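Peptidoglycan-N-acetylglucosamine deacetylase BC_1974 (Bacillus cereus, PDB 5N1P) catalyses the zinc-dependent removal of acetyl groups from N-acetylglucosamine residues of peptidoglycan, releasing acetate. Local coordinates at residues A[179-182]-A[186-189]; A[3-8]-A[194-199]; A[128-133]-A[167-172]. All coordinates share one frame; numbering follows the deposited sequence.

In the fold
Contacts 1 and 2 meet on the same parallel sheet, whose neighbouring strands 185-187 and 2-9 are joined by the backbone bond between Glu186 O and Ala4 N. Contacts 1 and 3 share helix 167-182, one near its last turn and the other at its first. Contact 1 is a buried, apolar join of helix and strand with one surface lysine at its border. Contact 2 is smaller and aromatic, with its strand residue buried and its loop residue only partly so. Contact 3 is buried but polar, made of hydrogen bonds, and it alone lies right beside an active-site residue, the histidine inferred to be the proton donor.

Contact 1 of 3, residues A[179-182]-A[186-189]; sequences GLKE and EFEA
Phe187 directs its ring at the last turn of helix 167-182, and Leu180 and Lys181 receive it. The Leu180 and Phe187 side chains cross at about a right angle, and the leucine meets the CZ end of the ring. Two points of Leu180 do most of the touching: CB lies 3.4 Å from Phe187 CZ, while CD1 reaches along to the next corner, 3.6 Å from Phe187 CE1. Leu180 CB comes at the ring obliquely. With chi1 at -63° Leu180 CG sits beside the backbone N, and the extended chi2 (179°) then carries CD1 to the ring. Lys181 comes in differently. Its CG lies at the ring's edge, close to the ring plane, 3.8 Å from Phe187 CE2, and from there the extended chain climbs steeply out of that plane, crossing the Phe187 side chain at about a right angle, to a hydrogen bond between NZ and His26 O. The aliphatic part of the lysine thus borders the phenylalanine, while its charged end is held by a loop.

Here the chain completes a beta-alpha-beta crossover: helix 167-182 leads from strand 157-163 to strand 185-187, and strand 2-9 lies between the two, parallel to both. The turn is short, with only three residues separating the segments, and the CA atoms of Lys181 and Glu186 come within 6.4 Å of each other. Phe187 has its CB directed at the helix, whereas Glu186, one residue earlier in the strand, has its CB pointing away. Strand 2-9 extends the apolar layer, as Leu180 and Phe187 both touch Ala4 and Phe187 also rests on Leu6, with Ala28 from a loop as a further cover of the phenylalanine.

Contact 2 of 3, residues A[3-8]-A[194-199]; sequences VAYLTF and SHFPVN
Tyr5 and Phe196 reach for each other from opposite directions, one from strand 2-9 and the other from a loop near the end of the chain. Everything tight about the contact lies where the two rings meet. Tyr5 OH is at the edge of the Phe196 ring, 3.5 Å from its CE2, and Tyr5 CE2 is 3.7 Å from Phe196 CZ. The rings meet obliquely, planes at 57° and centroids 5.6 Å apart. Phe196 CG lies between its backbone N and carbonyl carbon (chi1 59°), which swings the ring from the loop toward Tyr5. Val3 CG1 lies over one face of Tyr5, nearer its border than its middle. Trp122 meets both rings edge-to-face, and its NE1 donates a hydrogen bond to Phe196 O, so the tryptophan holds the loop's backbone as well as its ring.

Along strand 2-9 the side chains alternate: Ala4, Leu6 and Phe8 touch helix 167-182, while Tyr5 belongs to the other side of the curled parallel sheet, in keeping with the NodB-type distorted beta/alpha barrel of this family. The backbones stay well apart, the closest CA atoms being those of Tyr5 and Val198 at 11.1 Å. Tyr5 is buried, but Phe196 is partly exposed, and the loop is open to solvent at Ser194 and Pro197 but buried again at Val198 and Asn199.

Contact 3 of 3, residues A[128-133]-A[167-172]; sequences SLDWRY and PQSVAA
Gln168 NE2 approaches Asp130 O from well above its carbonyl plane, 44° out of it, while Tyr133 N, in the 3-10 turn, takes the same oxygen from the opposite face. The bond is still good, 3.0 Å from Gln168 NE2 to Asp130 O and 164° at the hydrogen, and Asp130 O lies in the plane of the glutamine amide. A bend at chi2 (-87°) swings that amide across to the loop, and its NE2 also donates to Asn134 OD1, which fixes its rotation. The next residue of the helix takes hold of the aspartate's side chain: Ser169 OG donates to Asp130 OD2 at 2.6 Å, on the anti side and somewhat out of the carboxylate plane, and so probably helps hold the aspartate in place. Within the loop, Ser128 OG accepts from Asp130 N, an ST turn. Asp130 is thereby gripped at its backbone and its carboxylate by the start of helix 167-182, leaving OD1 to bond His163 ND1. An aspartate so placed behind the histidine inferred to be the proton donor is consistent with the Asp-His pairing of the CE4 deacetylase active site.

Contact 1 of 3, residues A[179-182]-A[186-189]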
# COMPACT_ATOMS: atom_id res chain seq x y z
N GLY A 179 15.72 -6.70 9.37
CA GLY A 179 16.57 -5.54 9.25
C GLY A 179 16.03 -4.29 9.92
O GLY A 179 16.79 -3.50 10.47
N LEU A 180 14.71 -4.10 9.88
CA LEU A 180 14.14 -2.91 10.49
C LEU A 180 13.91 -3.06 11.99
O LEU A 180 14.00 -2.08 12.73
CB LEU A 180 12.83 -2.54 9.79
CG LEU A 180 13.00 -2.16 8.32
CD1 LEU A 180 11.66 -1.82 7.69
CD2 LEU A 180 13.98 -1.01 8.17
N LYS A 181 13.59 -4.28 12.44
CA LYS A 181 13.42 -4.53 13.88
C LYS A 181 14.71 -4.26 14.62
O LYS A 181 14.70 -3.73 15.74
CB LYS A 181 12.96 -5.98 14.13
CG LYS A 181 11.51 -6.25 13.78
CD LYS A 181 11.09 -7.66 14.18
CE LYS A 181 9.65 -7.94 13.76
NZ LYS A 181 9.20 -9.30 14.17
N GLU A 182 15.82 -4.62 13.99
CA GLU A 182 17.14 -4.42 14.55
C GLU A 182 17.42 -2.93 14.73
O GLU A 182 18.15 -2.53 15.63
CB GLU A 182 18.20 -5.07 13.67
CG GLU A 182 18.43 -6.54 13.97
CD GLU A 182 19.09 -7.29 12.82
OE1 GLU A 182 19.51 -6.63 11.85
OE2 GLU A 182 19.19 -8.53 12.89
N GLU A 186 9.04 -0.55 14.85
CA GLU A 186 7.90 -1.45 14.99
C GLU A 186 7.10 -1.44 13.69
O GLU A 186 7.13 -0.46 12.95
CB GLU A 186 7.03 -1.05 16.18
CG GLU A 186 7.49 -1.64 17.51
CD GLU A 186 7.11 -0.78 18.71
OE1 GLU A 186 6.09 -0.07 18.64
OE2 GLU A 186 7.84 -0.81 19.72
N PHE A 187 6.39 -2.53 13.41
CA PHE A 187 5.61 -2.62 12.18
C PHE A 187 4.12 -2.48 12.42
O PHE A 187 3.48 -3.39 12.97
CB PHE A 187 5.91 -3.93 11.47
CG PHE A 187 7.27 -3.97 10.85
CD1 PHE A 187 7.46 -3.51 9.56
CD2 PHE A 187 8.36 -4.45 11.56
CE1 PHE A 187 8.71 -3.53 8.98
CE2 PHE A 187 9.61 -4.47 10.99
CZ PHE A 187 9.78 -4.01 9.69
N GLU A 188 3.56 -1.35 12.00
CA GLU A 188 2.15 -1.09 12.22
C GLU A 188 1.40 -0.91 10.93
O GLU A 188 1.98 -0.54 9.90
CB GLU A 188 1.94 0.15 13.09
CG GLU A 188 2.38 -0.03 14.54
CD GLU A 188 1.80 1.04 15.44
OE1 GLU A 188 1.76 2.22 15.02
OE2 GLU A 188 1.38 0.71 16.57
N ALA A 189 0.11 -1.18 10.99
CA ALA A 189 -0.78 -0.84 9.89
C ALA A 189 -1.14 0.64 9.98
O ALA A 189 -1.01 1.26 11.02
CB ALA A 189 -2.04 -1.67 9.94

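Contact 2 of 3, residues A[3-8]-A[194-199]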
# COMPACT_ATOMS: atom_id res chain seq x y z
N VAL A 3 8.31 3.83 13.71
CA VAL A 3 7.32 2.95 13.10
C VAL A 3 7.55 2.81 11.60
O VAL A 3 7.73 3.80 10.89
CB VAL A 3 5.88 3.45 13.35
CG1 VAL A 3 4.86 2.47 12.77
CG2 VAL A 3 5.64 3.65 14.84
N ALA A 4 7.54 1.56 11.13
CA ALA A 4 7.64 1.27 9.71
C ALA A 4 6.29 0.82 9.20
O ALA A 4 5.67 -0.08 9.77
CB ALA A 4 8.69 0.19 9.44
N TYR A 5 5.83 1.46 8.13
CA TYR A 5 4.56 1.11 7.50
C TYR A 5 4.81 0.40 6.19
O TYR A 5 5.07 1.04 5.16
CB TYR A 5 3.71 2.35 7.27
CG TYR A 5 3.31 3.07 8.53
CD1 TYR A 5 2.08 2.81 9.14
CD2 TYR A 5 4.15 4.02 9.11
CE1 TYR A 5 1.72 3.46 10.30
CE2 TYR A 5 3.79 4.68 10.27
CZ TYR A 5 2.57 4.39 10.86
OH TYR A 5 2.20 5.04 12.01
N LEU A 6 4.79 -0.93 6.22
CA LEU A 6 4.89 -1.70 5.00
C LEU A 6 3.59 -1.54 4.24
O LEU A 6 2.52 -1.74 4.81
CB LEU A 6 5.13 -3.18 5.29
CG LEU A 6 6.53 -3.64 5.67
CD1 LEU A 6 6.51 -5.11 6.02
CD2 LEU A 6 7.50 -3.37 4.52
N THR A 7 3.68 -1.18 2.97
CA THR A 7 2.46 -1.07 2.16
C THR A 7 2.60 -1.90 0.88
O THR A 7 3.67 -1.95 0.26
CB THR A 7 2.11 0.40 1.79
OG1 THR A 7 3.06 0.93 0.83
CG2 THR A 7 2.09 1.29 3.04
N PHE A 8 1.51 -2.56 0.51
CA PHE A 8 1.53 -3.49 -0.61
C PHE A 8 0.45 -3.12 -1.59
O PHE A 8 -0.73 -3.14 -1.24
CB PHE A 8 1.33 -4.93 -0.14
CG PHE A 8 2.39 -5.40 0.80
CD1 PHE A 8 3.59 -5.88 0.31
CD2 PHE A 8 2.20 -5.32 2.18
CE1 PHE A 8 4.60 -6.31 1.18
CE2 PHE A 8 3.20 -5.75 3.06
CZ PHE A 8 4.41 -6.23 2.55
N SER A 194 -5.53 7.89 13.40
CA SER A 194 -4.18 8.39 13.67
C SER A 194 -3.50 8.88 12.40
O SER A 194 -2.27 8.78 12.28
CB SER A 194 -3.32 7.31 14.33
OG SER A 194 -3.89 6.88 15.55
N HIS A 195 -4.29 9.38 11.46
CA HIS A 195 -3.75 9.85 10.19
C HIS A 195 -2.68 10.91 10.36
O HIS A 195 -2.82 11.81 11.19
CB HIS A 195 -4.87 10.42 9.31
CG HIS A 195 -4.38 10.92 7.99
ND1 HIS A 195 -4.11 10.09 6.93
CD2 HIS A 195 -4.10 12.18 7.56
CE1 HIS A 195 -3.67 10.80 5.91
NE2 HIS A 195 -3.67 12.08 6.26
N PHE A 196 -1.61 10.80 9.59
CA PHE A 196 -0.67 11.90 9.40
C PHE A 196 -0.36 11.95 7.91
O PHE A 196 -0.37 10.92 7.24
CB PHE A 196 0.59 11.73 10.26
CG PHE A 196 1.36 10.47 9.99
CD1 PHE A 196 2.47 10.48 9.16
CD2 PHE A 196 0.97 9.28 10.57
CE1 PHE A 196 3.18 9.31 8.92
CE2 PHE A 196 1.67 8.10 10.33
CZ PHE A 196 2.78 8.12 9.50
N PRO A 197 -0.12 13.16 7.39
CA PRO A 197 0.08 13.29 5.94
C PRO A 197 1.40 12.68 5.46
O PRO A 197 2.47 12.91 6.03
CB PRO A 197 0.07 14.81 5.71
CG PRO A 197 -0.57 15.39 6.94
CD PRO A 197 -0.18 14.47 8.06
N VAL A 198 1.28 11.87 4.41
CA VAL A 198 2.42 11.33 3.67
C VAL A 198 2.08 11.42 2.20
O VAL A 198 1.54 10.47 1.62
CB VAL A 198 2.74 9.87 4.04
CG1 VAL A 198 4.01 9.41 3.30
CG2 VAL A 198 2.94 9.74 5.54
N ASN A 199 2.35 12.56 1.59
CA ASN A 199 2.09 12.68 0.16
C ASN A 199 3.08 13.64 -0.48
O ASN A 199 3.64 14.53 0.18
CB ASN A 199 0.63 13.11 -0.11
CG ASN A 199 0.31 14.52 0.35
OD1 ASN A 199 0.65 15.50 -0.33
ND2 ASN A 199 -0.38 14.63 1.48

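Contact 3 of 3, residues A[128-133]-A[167-172]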
# COMPACT_ATOMS: atom_id res chain seq x y z
N SER A 128 10.86 0.48 -2.77
CA SER A 128 11.66 -0.74 -2.74
C SER A 128 12.30 -1.07 -4.09
O SER A 128 13.18 -1.93 -4.17
CB SER A 128 10.80 -1.93 -2.30
OG SER A 128 9.85 -2.24 -3.30
N LEU A 129 11.82 -0.41 -5.14
CA LEU A 129 12.27 -0.69 -6.51
C LEU A 129 12.06 -2.15 -6.90
O LEU A 129 12.76 -2.67 -7.77
CB LEU A 129 13.76 -0.33 -6.67
CG LEU A 129 14.08 1.15 -6.44
CD1 LEU A 129 15.60 1.37 -6.48
CD2 LEU A 129 13.38 2.02 -7.47
N ASP A 130 11.08 -2.80 -6.28
CA ASP A 130 10.91 -4.24 -6.49
C ASP A 130 10.65 -4.59 -7.96
O ASP A 130 11.02 -5.66 -8.42
CB ASP A 130 9.82 -4.79 -5.56
CG ASP A 130 8.47 -4.09 -5.70
OD1 ASP A 130 8.38 -3.03 -6.34
OD2 ASP A 130 7.51 -4.63 -5.12
N TRP A 131 10.06 -3.66 -8.71
CA TRP A 131 9.80 -3.87 -10.14
C TRP A 131 11.07 -4.02 -10.97
O TRP A 131 11.04 -4.59 -12.06
CB TRP A 131 8.97 -2.72 -10.71
CG TRP A 131 9.68 -1.39 -10.69
CD1 TRP A 131 9.66 -0.47 -9.67
CD2 TRP A 131 10.48 -0.81 -11.73
NE1 TRP A 131 10.42 0.62 -10.01
CE2 TRP A 131 10.93 0.44 -11.27
CE3 TRP A 131 10.89 -1.24 -13.00
CZ2 TRP A 131 11.74 1.28 -12.03
CZ3 TRP A 131 11.69 -0.41 -13.77
CH2 TRP A 131 12.11 0.84 -13.28
N ARG A 132 12.19 -3.50 -10.48
CA ARG A 132 13.46 -3.58 -11.21
C ARG A 132 13.91 -5.02 -11.40
O ARG A 132 14.64 -5.35 -12.33
CB ARG A 132 14.57 -2.81 -10.49
CG ARG A 132 14.53 -1.32 -10.68
CD ARG A 132 15.89 -0.75 -10.37
NE ARG A 132 15.90 0.71 -10.36
CZ ARG A 132 16.95 1.43 -9.97
NH1 ARG A 132 18.06 0.83 -9.57
NH2 ARG A 132 16.88 2.76 -9.99
N TYR A 133 13.47 -5.90 -10.50
CA TYR A 133 13.96 -7.26 -10.51
C TYR A 133 12.87 -8.23 -10.93
O TYR A 133 12.96 -9.42 -10.66
CB TYR A 133 14.55 -7.59 -9.13
CG TYR A 133 15.32 -6.42 -8.57
CD1 TYR A 133 14.76 -5.59 -7.61
CD2 TYR A 133 16.60 -6.11 -9.03
CE1 TYR A 133 15.44 -4.50 -7.11
CE2 TYR A 133 17.29 -5.02 -8.54
CZ TYR A 133 16.70 -4.21 -7.58
OH TYR A 133 17.37 -3.13 -7.08
N PRO A 167 6.47 -12.13 -6.76
CA PRO A 167 7.08 -13.14 -5.88
C PRO A 167 8.29 -12.60 -5.12
O PRO A 167 8.48 -12.88 -3.94
CB PRO A 167 7.53 -14.25 -6.85
CG PRO A 167 6.92 -13.94 -8.16
CD PRO A 167 6.58 -12.49 -8.19
N GLN A 168 9.11 -11.82 -5.82
CA GLN A 168 10.36 -11.37 -5.22
C GLN A 168 10.10 -10.36 -4.09
O GLN A 168 10.88 -10.28 -3.14
CB GLN A 168 11.29 -10.78 -6.28
CG GLN A 168 10.89 -9.43 -6.86
CD GLN A 168 9.94 -9.53 -8.04
OE1 GLN A 168 9.33 -10.57 -8.29
NE2 GLN A 168 9.81 -8.42 -8.78
N SER A 169 9.00 -9.62 -4.18
CA SER A 169 8.62 -8.68 -3.13
C SER A 169 8.23 -9.42 -1.86
O SER A 169 8.68 -9.10 -0.77
CB SER A 169 7.45 -7.80 -3.59
OG SER A 169 7.73 -7.25 -4.86
N VAL A 170 7.36 -10.40 -2.02
CA VAL A 170 6.92 -11.19 -0.87
C VAL A 170 8.12 -11.91 -0.22
O VAL A 170 8.23 -11.98 1.01
CB VAL A 170 5.81 -12.17 -1.31
CG1 VAL A 170 5.46 -13.13 -0.18
CG2 VAL A 170 4.60 -11.38 -1.78
N ALA A 171 9.05 -12.40 -1.04
CA ALA A 171 10.22 -13.09 -0.53
C ALA A 171 11.18 -12.17 0.23
O ALA A 171 11.98 -12.62 1.05
CB ALA A 171 10.96 -13.77 -1.67
N ALA A 172 11.10 -10.87 -0.04
CA ALA A 172 11.99 -9.92 0.58
C ALA A 172 11.53 -9.55 1.99
O ALA A 172 12.31 -9.03 2.79
CB ALA A 172 12.10 -8.65 -0.28